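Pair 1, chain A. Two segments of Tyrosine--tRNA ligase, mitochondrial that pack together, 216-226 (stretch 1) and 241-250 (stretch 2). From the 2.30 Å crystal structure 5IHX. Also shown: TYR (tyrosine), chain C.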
# COMPACT_ATOMS: atom_id res chain seq x y z
N THR A 216 1.78 6.06 -4.48
CA THR A 216 0.60 5.21 -4.42
C THR A 216 -0.71 6.00 -4.52
O THR A 216 -1.76 5.43 -4.79
CB THR A 216 0.59 4.40 -3.10
OG1 THR A 216 1.85 3.74 -2.93
CG2 THR A 216 -0.53 3.37 -3.08
N TYR A 217 -0.63 7.32 -4.30
CA TYR A 217 -1.83 8.15 -4.21
C TYR A 217 -2.80 7.96 -5.39
O TYR A 217 -4.00 7.82 -5.18
CB TYR A 217 -1.45 9.63 -4.07
CG TYR A 217 -2.63 10.53 -3.80
CD1 TYR A 217 -2.94 10.91 -2.50
CD2 TYR A 217 -3.45 11.00 -4.82
CE1 TYR A 217 -4.02 11.73 -2.23
CE2 TYR A 217 -4.53 11.82 -4.56
CZ TYR A 217 -4.81 12.18 -3.26
OH TYR A 217 -5.89 12.99 -2.99
N PRO A 218 -2.28 7.96 -6.63
CA PRO A 218 -3.18 7.72 -7.77
C PRO A 218 -4.00 6.44 -7.65
O PRO A 218 -5.16 6.41 -8.07
CB PRO A 218 -2.22 7.63 -8.97
CG PRO A 218 -1.00 8.33 -8.56
CD PRO A 218 -0.91 8.29 -7.06
N LEU A 219 -3.41 5.39 -7.09
CA LEU A 219 -4.11 4.12 -6.94
C LEU A 219 -5.22 4.23 -5.89
O LEU A 219 -6.26 3.58 -6.01
CB LEU A 219 -3.14 2.99 -6.56
CG LEU A 219 -2.31 2.40 -7.71
CD1 LEU A 219 -1.19 3.34 -8.13
CD2 LEU A 219 -1.74 1.04 -7.31
N MET A 220 -4.99 5.06 -4.88
CA MET A 220 -6.02 5.28 -3.86
C MET A 220 -7.21 6.05 -4.44
O MET A 220 -8.36 5.70 -4.18
CB MET A 220 -5.44 6.04 -2.67
CG MET A 220 -4.41 5.27 -1.88
SD MET A 220 -3.80 6.18 -0.44
CE MET A 220 -5.22 6.12 0.64
N GLN A 221 -6.92 7.08 -5.22
CA GLN A 221 -7.98 7.84 -5.89
C GLN A 221 -8.75 6.93 -6.85
O GLN A 221 -9.97 7.03 -6.96
CB GLN A 221 -7.41 9.04 -6.63
CG GLN A 221 -8.49 9.94 -7.24
CD GLN A 221 -8.06 11.39 -7.38
OE1 GLN A 221 -7.12 11.85 -6.73
NE2 GLN A 221 -8.75 12.13 -8.25
N ALA A 222 -8.02 6.06 -7.54
CA ALA A 222 -8.65 5.12 -8.46
C ALA A 222 -9.56 4.17 -7.71
O ALA A 222 -10.67 3.87 -8.15
CB ALA A 222 -7.59 4.35 -9.22
N TRP A 223 -9.09 3.70 -6.56
CA TRP A 223 -9.87 2.78 -5.74
C TRP A 223 -11.12 3.48 -5.21
O TRP A 223 -12.20 2.88 -5.17
CB TRP A 223 -9.02 2.22 -4.60
CG TRP A 223 -9.64 1.04 -3.92
CD1 TRP A 223 -10.36 1.04 -2.75
CD2 TRP A 223 -9.61 -0.32 -4.37
NE1 TRP A 223 -10.76 -0.24 -2.45
CE2 TRP A 223 -10.32 -1.09 -3.43
CE3 TRP A 223 -9.04 -0.96 -5.47
CZ2 TRP A 223 -10.48 -2.47 -3.56
CZ3 TRP A 223 -9.20 -2.33 -5.60
CH2 TRP A 223 -9.92 -3.07 -4.65
N ASP A 224 -10.98 4.74 -4.79
CA ASP A 224 -12.13 5.55 -4.38
C ASP A 224 -13.21 5.51 -5.45
O ASP A 224 -14.38 5.24 -5.16
CB ASP A 224 -11.73 7.00 -4.13
CG ASP A 224 -11.00 7.20 -2.82
OD1 ASP A 224 -10.44 8.30 -2.63
OD2 ASP A 224 -10.97 6.27 -1.99
N TRP A 225 -12.81 5.79 -6.69
CA TRP A 225 -13.74 5.80 -7.81
C TRP A 225 -14.40 4.44 -7.96
O TRP A 225 -15.62 4.34 -8.11
CB TRP A 225 -13.02 6.19 -9.10
CG TRP A 225 -13.93 6.59 -10.22
CD1 TRP A 225 -15.29 6.47 -10.26
CD2 TRP A 225 -13.54 7.18 -11.47
NE1 TRP A 225 -15.77 6.94 -11.45
CE2 TRP A 225 -14.72 7.38 -12.21
CE3 TRP A 225 -12.31 7.55 -12.03
CZ2 TRP A 225 -14.71 7.95 -13.49
CZ3 TRP A 225 -12.30 8.11 -13.29
CH2 TRP A 225 -13.49 8.30 -14.01
N TRP A 226 -13.59 3.39 -7.92
CA TRP A 226 -14.09 2.02 -8.03
C TRP A 226 -15.18 1.75 -6.99
O TRP A 226 -16.22 1.18 -7.30
CB TRP A 226 -12.95 1.02 -7.88
CG TRP A 226 -13.42 -0.38 -7.63
CD1 TRP A 226 -13.14 -1.16 -6.54
CD2 TRP A 226 -14.26 -1.18 -8.47
NE1 TRP A 226 -13.75 -2.38 -6.66
CE2 TRP A 226 -14.44 -2.42 -7.84
CE3 TRP A 226 -14.88 -0.95 -9.71
CZ2 TRP A 226 -15.21 -3.44 -8.39
CZ3 TRP A 226 -15.64 -1.97 -10.26
CH2 TRP A 226 -15.80 -3.19 -9.60
N ASP A 241 -6.04 20.54 -12.56
CA ASP A 241 -4.81 19.82 -12.29
C ASP A 241 -5.04 18.34 -11.99
O ASP A 241 -4.09 17.60 -11.71
CB ASP A 241 -4.07 20.46 -11.11
CG ASP A 241 -4.80 20.29 -9.80
OD1 ASP A 241 -6.05 20.24 -9.81
OD2 ASP A 241 -4.12 20.18 -8.75
N GLN A 242 -6.29 17.90 -12.04
CA GLN A 242 -6.64 16.52 -11.72
C GLN A 242 -6.76 15.64 -12.96
O GLN A 242 -7.17 14.48 -12.86
CB GLN A 242 -7.94 16.47 -10.92
CG GLN A 242 -7.81 17.02 -9.51
CD GLN A 242 -6.87 16.19 -8.66
OE1 GLN A 242 -7.05 14.98 -8.52
NE2 GLN A 242 -5.85 16.84 -8.12
N TYR A 243 -6.41 16.19 -14.12
CA TYR A 243 -6.49 15.43 -15.37
C TYR A 243 -5.74 14.11 -15.26
O TYR A 243 -6.28 13.05 -15.59
CB TYR A 243 -5.94 16.25 -16.54
CG TYR A 243 -6.18 15.60 -17.88
CD1 TYR A 243 -5.28 14.67 -18.39
CD2 TYR A 243 -7.31 15.90 -18.63
CE1 TYR A 243 -5.50 14.06 -19.61
CE2 TYR A 243 -7.54 15.29 -19.85
CZ TYR A 243 -6.63 14.38 -20.33
OH TYR A 243 -6.85 13.77 -21.55
N GLY A 244 -4.49 14.18 -14.80
CA GLY A 244 -3.66 13.00 -14.65
C GLY A 244 -4.27 11.92 -13.77
O GLY A 244 -4.33 10.76 -14.17
N ASN A 245 -4.72 12.30 -12.58
CA ASN A 245 -5.33 11.34 -11.66
C ASN A 245 -6.61 10.73 -12.22
O ASN A 245 -6.86 9.54 -12.05
CB ASN A 245 -5.63 12.00 -10.31
CG ASN A 245 -4.37 12.36 -9.54
OD1 ASN A 245 -3.33 11.73 -9.71
ND2 ASN A 245 -4.47 13.35 -8.67
N ILE A 246 -7.42 11.55 -12.89
CA ILE A 246 -8.68 11.06 -13.45
C ILE A 246 -8.39 10.13 -14.63
O ILE A 246 -9.05 9.11 -14.79
CB ILE A 246 -9.59 12.22 -13.89
CG1 ILE A 246 -10.01 13.04 -12.66
CG2 ILE A 246 -10.83 11.70 -14.61
CD1 ILE A 246 -10.80 14.30 -12.98
N LEU A 247 -7.39 10.48 -15.44
CA LEU A 247 -6.98 9.63 -16.56
C LEU A 247 -6.53 8.27 -16.04
O LEU A 247 -6.96 7.23 -16.55
CB LEU A 247 -5.86 10.29 -17.36
CG LEU A 247 -5.27 9.47 -18.52
CD1 LEU A 247 -6.30 9.18 -19.59
CD2 LEU A 247 -4.08 10.20 -19.12
N PHE A 248 -5.66 8.28 -15.05
CA PHE A 248 -5.21 7.05 -14.41
C PHE A 248 -6.41 6.28 -13.87
O PHE A 248 -6.47 5.05 -13.97
CB PHE A 248 -4.22 7.35 -13.29
CG PHE A 248 -3.69 6.12 -12.61
CD1 PHE A 248 -2.49 5.55 -13.02
CD2 PHE A 248 -4.38 5.53 -11.56
CE1 PHE A 248 -2.00 4.41 -12.40
CE2 PHE A 248 -3.89 4.40 -10.94
CZ PHE A 248 -2.70 3.84 -11.36
N GLY A 249 -7.35 7.01 -13.29
CA GLY A 249 -8.53 6.42 -12.70
C GLY A 249 -9.41 5.69 -13.70
O GLY A 249 -9.92 4.61 -13.40
N VAL A 250 -9.59 6.27 -14.88
CA VAL A 250 -10.40 5.65 -15.92
C VAL A 250 -9.84 4.26 -16.25
O VAL A 250 -10.58 3.28 -16.27
CB VAL A 250 -10.45 6.51 -17.20
CG1 VAL A 250 -11.08 5.74 -18.36
CG2 VAL A 250 -11.22 7.79 -16.94
N TYR C . -6.98 14.30 -5.17
CA TYR C . -7.99 15.40 -5.19
C TYR C . -7.35 16.73 -4.82
O TYR C . -7.80 17.80 -5.24
CB TYR C . -9.14 15.10 -4.24
CG TYR C . -9.72 13.71 -4.42
CD1 TYR C . -10.39 13.37 -5.59
CD2 TYR C . -9.60 12.75 -3.42
CE1 TYR C . -10.92 12.11 -5.76
CE2 TYR C . -10.12 11.49 -3.59
CZ TYR C . -10.78 11.17 -4.75
OH TYR C . -11.31 9.91 -4.92
OXT TYR C . -6.35 16.77 -4.10
O HOH W 1 -6.83 7.98 -9.93

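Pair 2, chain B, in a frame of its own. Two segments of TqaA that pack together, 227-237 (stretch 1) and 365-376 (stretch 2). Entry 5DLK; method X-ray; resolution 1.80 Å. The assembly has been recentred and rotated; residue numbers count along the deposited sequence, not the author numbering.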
# COMPACT_ATOMS: atom_id res chain seq x y z
N PRO B 227 2.77 10.53 24.13
CA PRO B 227 2.32 9.20 24.55
C PRO B 227 2.64 8.14 23.50
O PRO B 227 2.82 6.98 23.85
CB PRO B 227 0.81 9.35 24.70
CG PRO B 227 0.60 10.84 24.91
CD PRO B 227 1.67 11.51 24.10
N THR B 228 2.69 8.53 22.23
CA THR B 228 2.95 7.54 21.20
C THR B 228 4.41 7.07 21.23
O THR B 228 4.69 5.87 21.13
CB THR B 228 2.56 8.08 19.83
OG1 THR B 228 1.13 8.05 19.74
CG2 THR B 228 3.11 7.18 18.73
N PHE B 229 5.34 7.98 21.43
CA PHE B 229 6.73 7.56 21.53
C PHE B 229 7.04 6.97 22.91
O PHE B 229 7.97 6.15 23.05
CB PHE B 229 7.66 8.71 21.17
CG PHE B 229 7.53 9.10 19.72
CD1 PHE B 229 7.81 8.17 18.72
CD2 PHE B 229 7.08 10.36 19.35
CE1 PHE B 229 7.66 8.49 17.37
CE2 PHE B 229 6.94 10.70 18.02
CZ PHE B 229 7.22 9.77 17.03
N GLN B 230 6.26 7.36 23.91
CA GLN B 230 6.37 6.68 25.20
C GLN B 230 5.93 5.23 25.05
O GLN B 230 6.56 4.31 25.59
CB GLN B 230 5.54 7.39 26.26
CG GLN B 230 6.17 8.71 26.70
CD GLN B 230 5.24 9.55 27.57
OE1 GLN B 230 4.09 9.17 27.82
NE2 GLN B 230 5.73 10.70 28.02
N PHE B 231 4.83 5.04 24.31
CA PHE B 231 4.34 3.69 24.05
C PHE B 231 5.38 2.85 23.34
O PHE B 231 5.66 1.73 23.75
CB PHE B 231 3.06 3.69 23.21
CG PHE B 231 2.74 2.32 22.65
CD1 PHE B 231 3.09 2.01 21.32
CD2 PHE B 231 2.15 1.35 23.44
CE1 PHE B 231 2.83 0.75 20.80
CE2 PHE B 231 1.88 0.06 22.92
CZ PHE B 231 2.23 -0.22 21.58
N TRP B 232 5.94 3.36 22.24
CA TRP B 232 6.87 2.53 21.47
C TRP B 232 8.12 2.21 22.29
O TRP B 232 8.65 1.12 22.18
CB TRP B 232 7.24 3.19 20.14
CG TRP B 232 6.13 3.06 19.11
CD1 TRP B 232 5.30 4.06 18.64
CD2 TRP B 232 5.72 1.85 18.45
NE1 TRP B 232 4.41 3.54 17.71
CE2 TRP B 232 4.64 2.19 17.58
CE3 TRP B 232 6.16 0.52 18.50
CZ2 TRP B 232 4.00 1.25 16.78
CZ3 TRP B 232 5.52 -0.42 17.70
CH2 TRP B 232 4.45 -0.05 16.85
N ARG B 233 8.60 3.15 23.11
CA ARG B 233 9.74 2.86 23.97
C ARG B 233 9.44 1.71 24.92
O ARG B 233 10.27 0.83 25.13
CB ARG B 233 10.15 4.11 24.78
CG ARG B 233 11.23 3.82 25.81
CD ARG B 233 11.99 5.08 26.20
NE ARG B 233 13.17 5.22 25.34
CZ ARG B 233 13.35 6.23 24.51
NH1 ARG B 233 12.44 7.19 24.44
NH2 ARG B 233 14.44 6.29 23.74
N HIS B 234 8.24 1.71 25.49
CA HIS B 234 7.82 0.67 26.43
C HIS B 234 7.67 -0.68 25.69
O HIS B 234 8.13 -1.72 26.14
CB HIS B 234 6.51 1.08 27.09
CG HIS B 234 6.05 0.16 28.17
ND1 HIS B 234 6.59 0.18 29.44
CD2 HIS B 234 5.08 -0.78 28.19
CE1 HIS B 234 5.98 -0.73 30.19
NE2 HIS B 234 5.06 -1.33 29.45
N TYR B 235 7.02 -0.61 24.54
CA TYR B 235 6.72 -1.80 23.74
C TYR B 235 7.99 -2.51 23.28
O TYR B 235 8.04 -3.75 23.24
CB TYR B 235 5.87 -1.37 22.53
CG TYR B 235 5.41 -2.46 21.60
CD1 TYR B 235 4.20 -3.11 21.81
CD2 TYR B 235 6.17 -2.81 20.48
CE1 TYR B 235 3.75 -4.08 20.92
CE2 TYR B 235 5.74 -3.80 19.60
CZ TYR B 235 4.54 -4.43 19.83
OH TYR B 235 4.10 -5.42 18.97
N LEU B 236 9.00 -1.71 22.93
CA LEU B 236 10.23 -2.25 22.37
C LEU B 236 11.34 -2.39 23.41
O LEU B 236 12.46 -2.80 23.08
CB LEU B 236 10.73 -1.35 21.22
CG LEU B 236 9.84 -1.36 19.97
CD1 LEU B 236 10.32 -0.29 18.97
CD2 LEU B 236 9.80 -2.76 19.29
N ASP B 237 11.03 -2.09 24.66
CA ASP B 237 12.04 -2.13 25.70
C ASP B 237 12.64 -3.54 25.86
O ASP B 237 11.91 -4.51 26.10
CB ASP B 237 11.43 -1.68 27.02
CG ASP B 237 12.42 -1.76 28.16
OD1 ASP B 237 13.50 -1.17 28.03
OD2 ASP B 237 12.10 -2.42 29.17
N HIS B 365 0.51 5.09 13.57
CA HIS B 365 0.50 6.03 12.46
C HIS B 365 1.77 6.86 12.28
O HIS B 365 1.92 7.59 11.29
CB HIS B 365 -0.68 6.99 12.65
CG HIS B 365 -0.60 7.76 13.93
ND1 HIS B 365 -1.07 7.27 15.13
CD2 HIS B 365 -0.05 8.97 14.21
CE1 HIS B 365 -0.83 8.15 16.09
NE2 HIS B 365 -0.21 9.19 15.55
N VAL B 366 2.68 6.79 13.25
CA VAL B 366 3.88 7.61 13.21
C VAL B 366 4.97 7.02 12.31
O VAL B 366 4.98 5.83 12.07
CB VAL B 366 4.46 7.82 14.62
CG1 VAL B 366 3.52 8.72 15.44
CG2 VAL B 366 4.73 6.47 15.32
N GLU B 367 5.88 7.87 11.83
CA GLU B 367 6.98 7.44 10.95
C GLU B 367 7.89 6.40 11.60
O GLU B 367 8.31 6.60 12.74
CB GLU B 367 7.83 8.63 10.54
CG GLU B 367 7.05 9.70 9.79
CD GLU B 367 6.70 9.26 8.37
OE1 GLU B 367 7.59 9.34 7.50
OE2 GLU B 367 5.55 8.83 8.15
N LEU B 368 8.21 5.33 10.89
CA LEU B 368 9.10 4.29 11.43
C LEU B 368 10.44 4.85 11.91
O LEU B 368 10.91 4.51 13.00
CB LEU B 368 9.37 3.20 10.38
CG LEU B 368 10.21 2.01 10.84
CD1 LEU B 368 9.50 1.25 11.98
CD2 LEU B 368 10.52 1.08 9.67
N ARG B 369 11.05 5.73 11.11
CA ARG B 369 12.32 6.33 11.52
C ARG B 369 12.18 7.18 12.78
O ARG B 369 13.15 7.36 13.51
CB ARG B 369 12.95 7.15 10.37
CG ARG B 369 12.15 8.36 9.90
CD ARG B 369 12.99 9.23 8.94
NE ARG B 369 13.62 8.47 7.84
CZ ARG B 369 13.07 8.28 6.64
NH1 ARG B 369 11.86 8.77 6.37
NH2 ARG B 369 13.72 7.59 5.71
N ASP B 370 10.98 7.70 13.04
CA ASP B 370 10.72 8.44 14.27
C ASP B 370 10.55 7.48 15.44
O ASP B 370 11.00 7.76 16.55
CB ASP B 370 9.47 9.32 14.17
CG ASP B 370 9.67 10.52 13.24
OD1 ASP B 370 10.82 10.76 12.81
OD2 ASP B 370 8.67 11.19 12.95
N ILE B 371 9.90 6.35 15.21
CA ILE B 371 9.87 5.31 16.25
C ILE B 371 11.28 4.94 16.67
O ILE B 371 11.61 4.91 17.87
CB ILE B 371 9.13 4.03 15.78
CG1 ILE B 371 7.64 4.34 15.56
CG2 ILE B 371 9.29 2.89 16.84
CD1 ILE B 371 6.86 3.15 14.93
N PHE B 372 12.14 4.66 15.69
CA PHE B 372 13.48 4.22 16.00
C PHE B 372 14.31 5.36 16.63
O PHE B 372 15.01 5.14 17.62
CB PHE B 372 14.19 3.66 14.75
CG PHE B 372 13.63 2.32 14.28
CD1 PHE B 372 12.92 1.51 15.14
CD2 PHE B 372 13.81 1.90 12.96
CE1 PHE B 372 12.40 0.30 14.71
CE2 PHE B 372 13.29 0.69 12.53
CZ PHE B 372 12.58 -0.11 13.42
N GLN B 373 14.23 6.57 16.07
CA GLN B 373 14.95 7.69 16.66
C GLN B 373 14.54 8.03 18.10
O GLN B 373 15.40 8.20 18.97
CB GLN B 373 14.79 8.96 15.82
CG GLN B 373 15.79 10.05 16.21
CD GLN B 373 15.68 11.27 15.31
OE1 GLN B 373 15.47 11.15 14.10
NE2 GLN B 373 15.84 12.45 15.90
N HIS B 374 13.24 8.14 18.34
CA HIS B 374 12.74 8.67 19.61
C HIS B 374 12.48 7.62 20.68
O HIS B 374 12.42 7.98 21.86
CB HIS B 374 11.46 9.45 19.38
CG HIS B 374 11.62 10.58 18.41
ND1 HIS B 374 12.81 11.26 18.26
CD2 HIS B 374 10.76 11.11 17.50
CE1 HIS B 374 12.67 12.17 17.31
NE2 HIS B 374 11.44 12.10 16.84
N SER B 375 12.28 6.36 20.28
CA SER B 375 11.82 5.34 21.24
C SER B 375 12.78 4.18 21.47
O SER B 375 12.51 3.29 22.27
CB SER B 375 10.48 4.77 20.79
OG SER B 375 9.49 5.77 20.75
N THR B 376 13.88 4.17 20.72
CA THR B 376 14.89 3.13 20.83
C THR B 376 16.29 3.73 20.73
O THR B 376 16.43 4.94 20.49
CB THR B 376 14.78 2.05 19.72
OG1 THR B 376 15.35 2.55 18.50
CG2 THR B 376 13.34 1.67 19.46
O HOH W 2 12.64 0.97 23.64
O HOH W 3 16.02 7.41 21.72

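What backbone arrangement do the two pairs share? In each, two helices cross at a steep angle, -60° in pair 1 and -73° in pair 2, with axes approaching to 8.7 Å and 9.0 Å. Fourteen central residues superpose with an RMSD of 0.6 Å. The backbones come closest at equivalent positions: Ala A222 CA lies 4.4 Å from Gly A249 CA, and Arg B233 CA, matching Ala A222, lies 4.2 Å from Ser B375 CA, matching Gly A249.

How can the chains come so near at this point? Pair 1 uses small residues: Ala A222 CB rests 4.2 Å from Gly A249 CA, and a CB on the glycine would clash with Trp A225 CE3. In pair 2 the position of Trp A225 belongs to Leu B236, whose CD1 reaches Ile B371 CG2 at 4.0 Å, and a serine occupies the glycine position. Ser B375 OG donates a hydrogen bond to Phe B229 O (2.8 Å), while Arg B233 CA makes a CA-H...O contact with Ser B375 O (3.3 Å). The long side chain of Arg B233 reaches across the C-terminal end of the other helix, where NH1 forms a weak hydrogen bond with His B374 O (2.7 Å).

Where do the aromatic rings sit? The matched positions Pro A218/Phe B229 and Phe A248/His B374 exchange roles. In pair 1 the second stretch supplies the ring that is covered: Pro A218 CB lies over a face of Phe A248, 4.1 Å from the ring centroid, and Leu A219 CD1 approaches Phe A248 CZ at 3.6 Å. In pair 2 the first stretch supplies it. Phe B229 sits among Asp B370, Ile B371, His B374 and Ser B375, and His B374 turns its ring edge toward the phenylalanine face, with planes at 85°.

What fills the Gln A221/Trp B232 and Asn A245/Ile B371 positions? Pair 1 is polar here. Gln A221 NE2 gives Gln A242 OE1 a weak hydrogen bond (3.3 Å), and Asn A245 ND2 donates to the same Gln A242 OE1 (3.1 Å). The amino group of the bound tyrosine, the amino acid this ligase is named for, hydrogen-bonds to Gln A221 OE1, with 2.9 Å from ligand N to that oxygen. Pair 2 is apolar: Ile B371 CD1 packs over the Trp B232 face, 3.7 Å from the centroid of the five-membered ring. The same backbone crossing thus accommodates a ligand-linked amide network in one protein and an aliphatic-aromatic contact in the other.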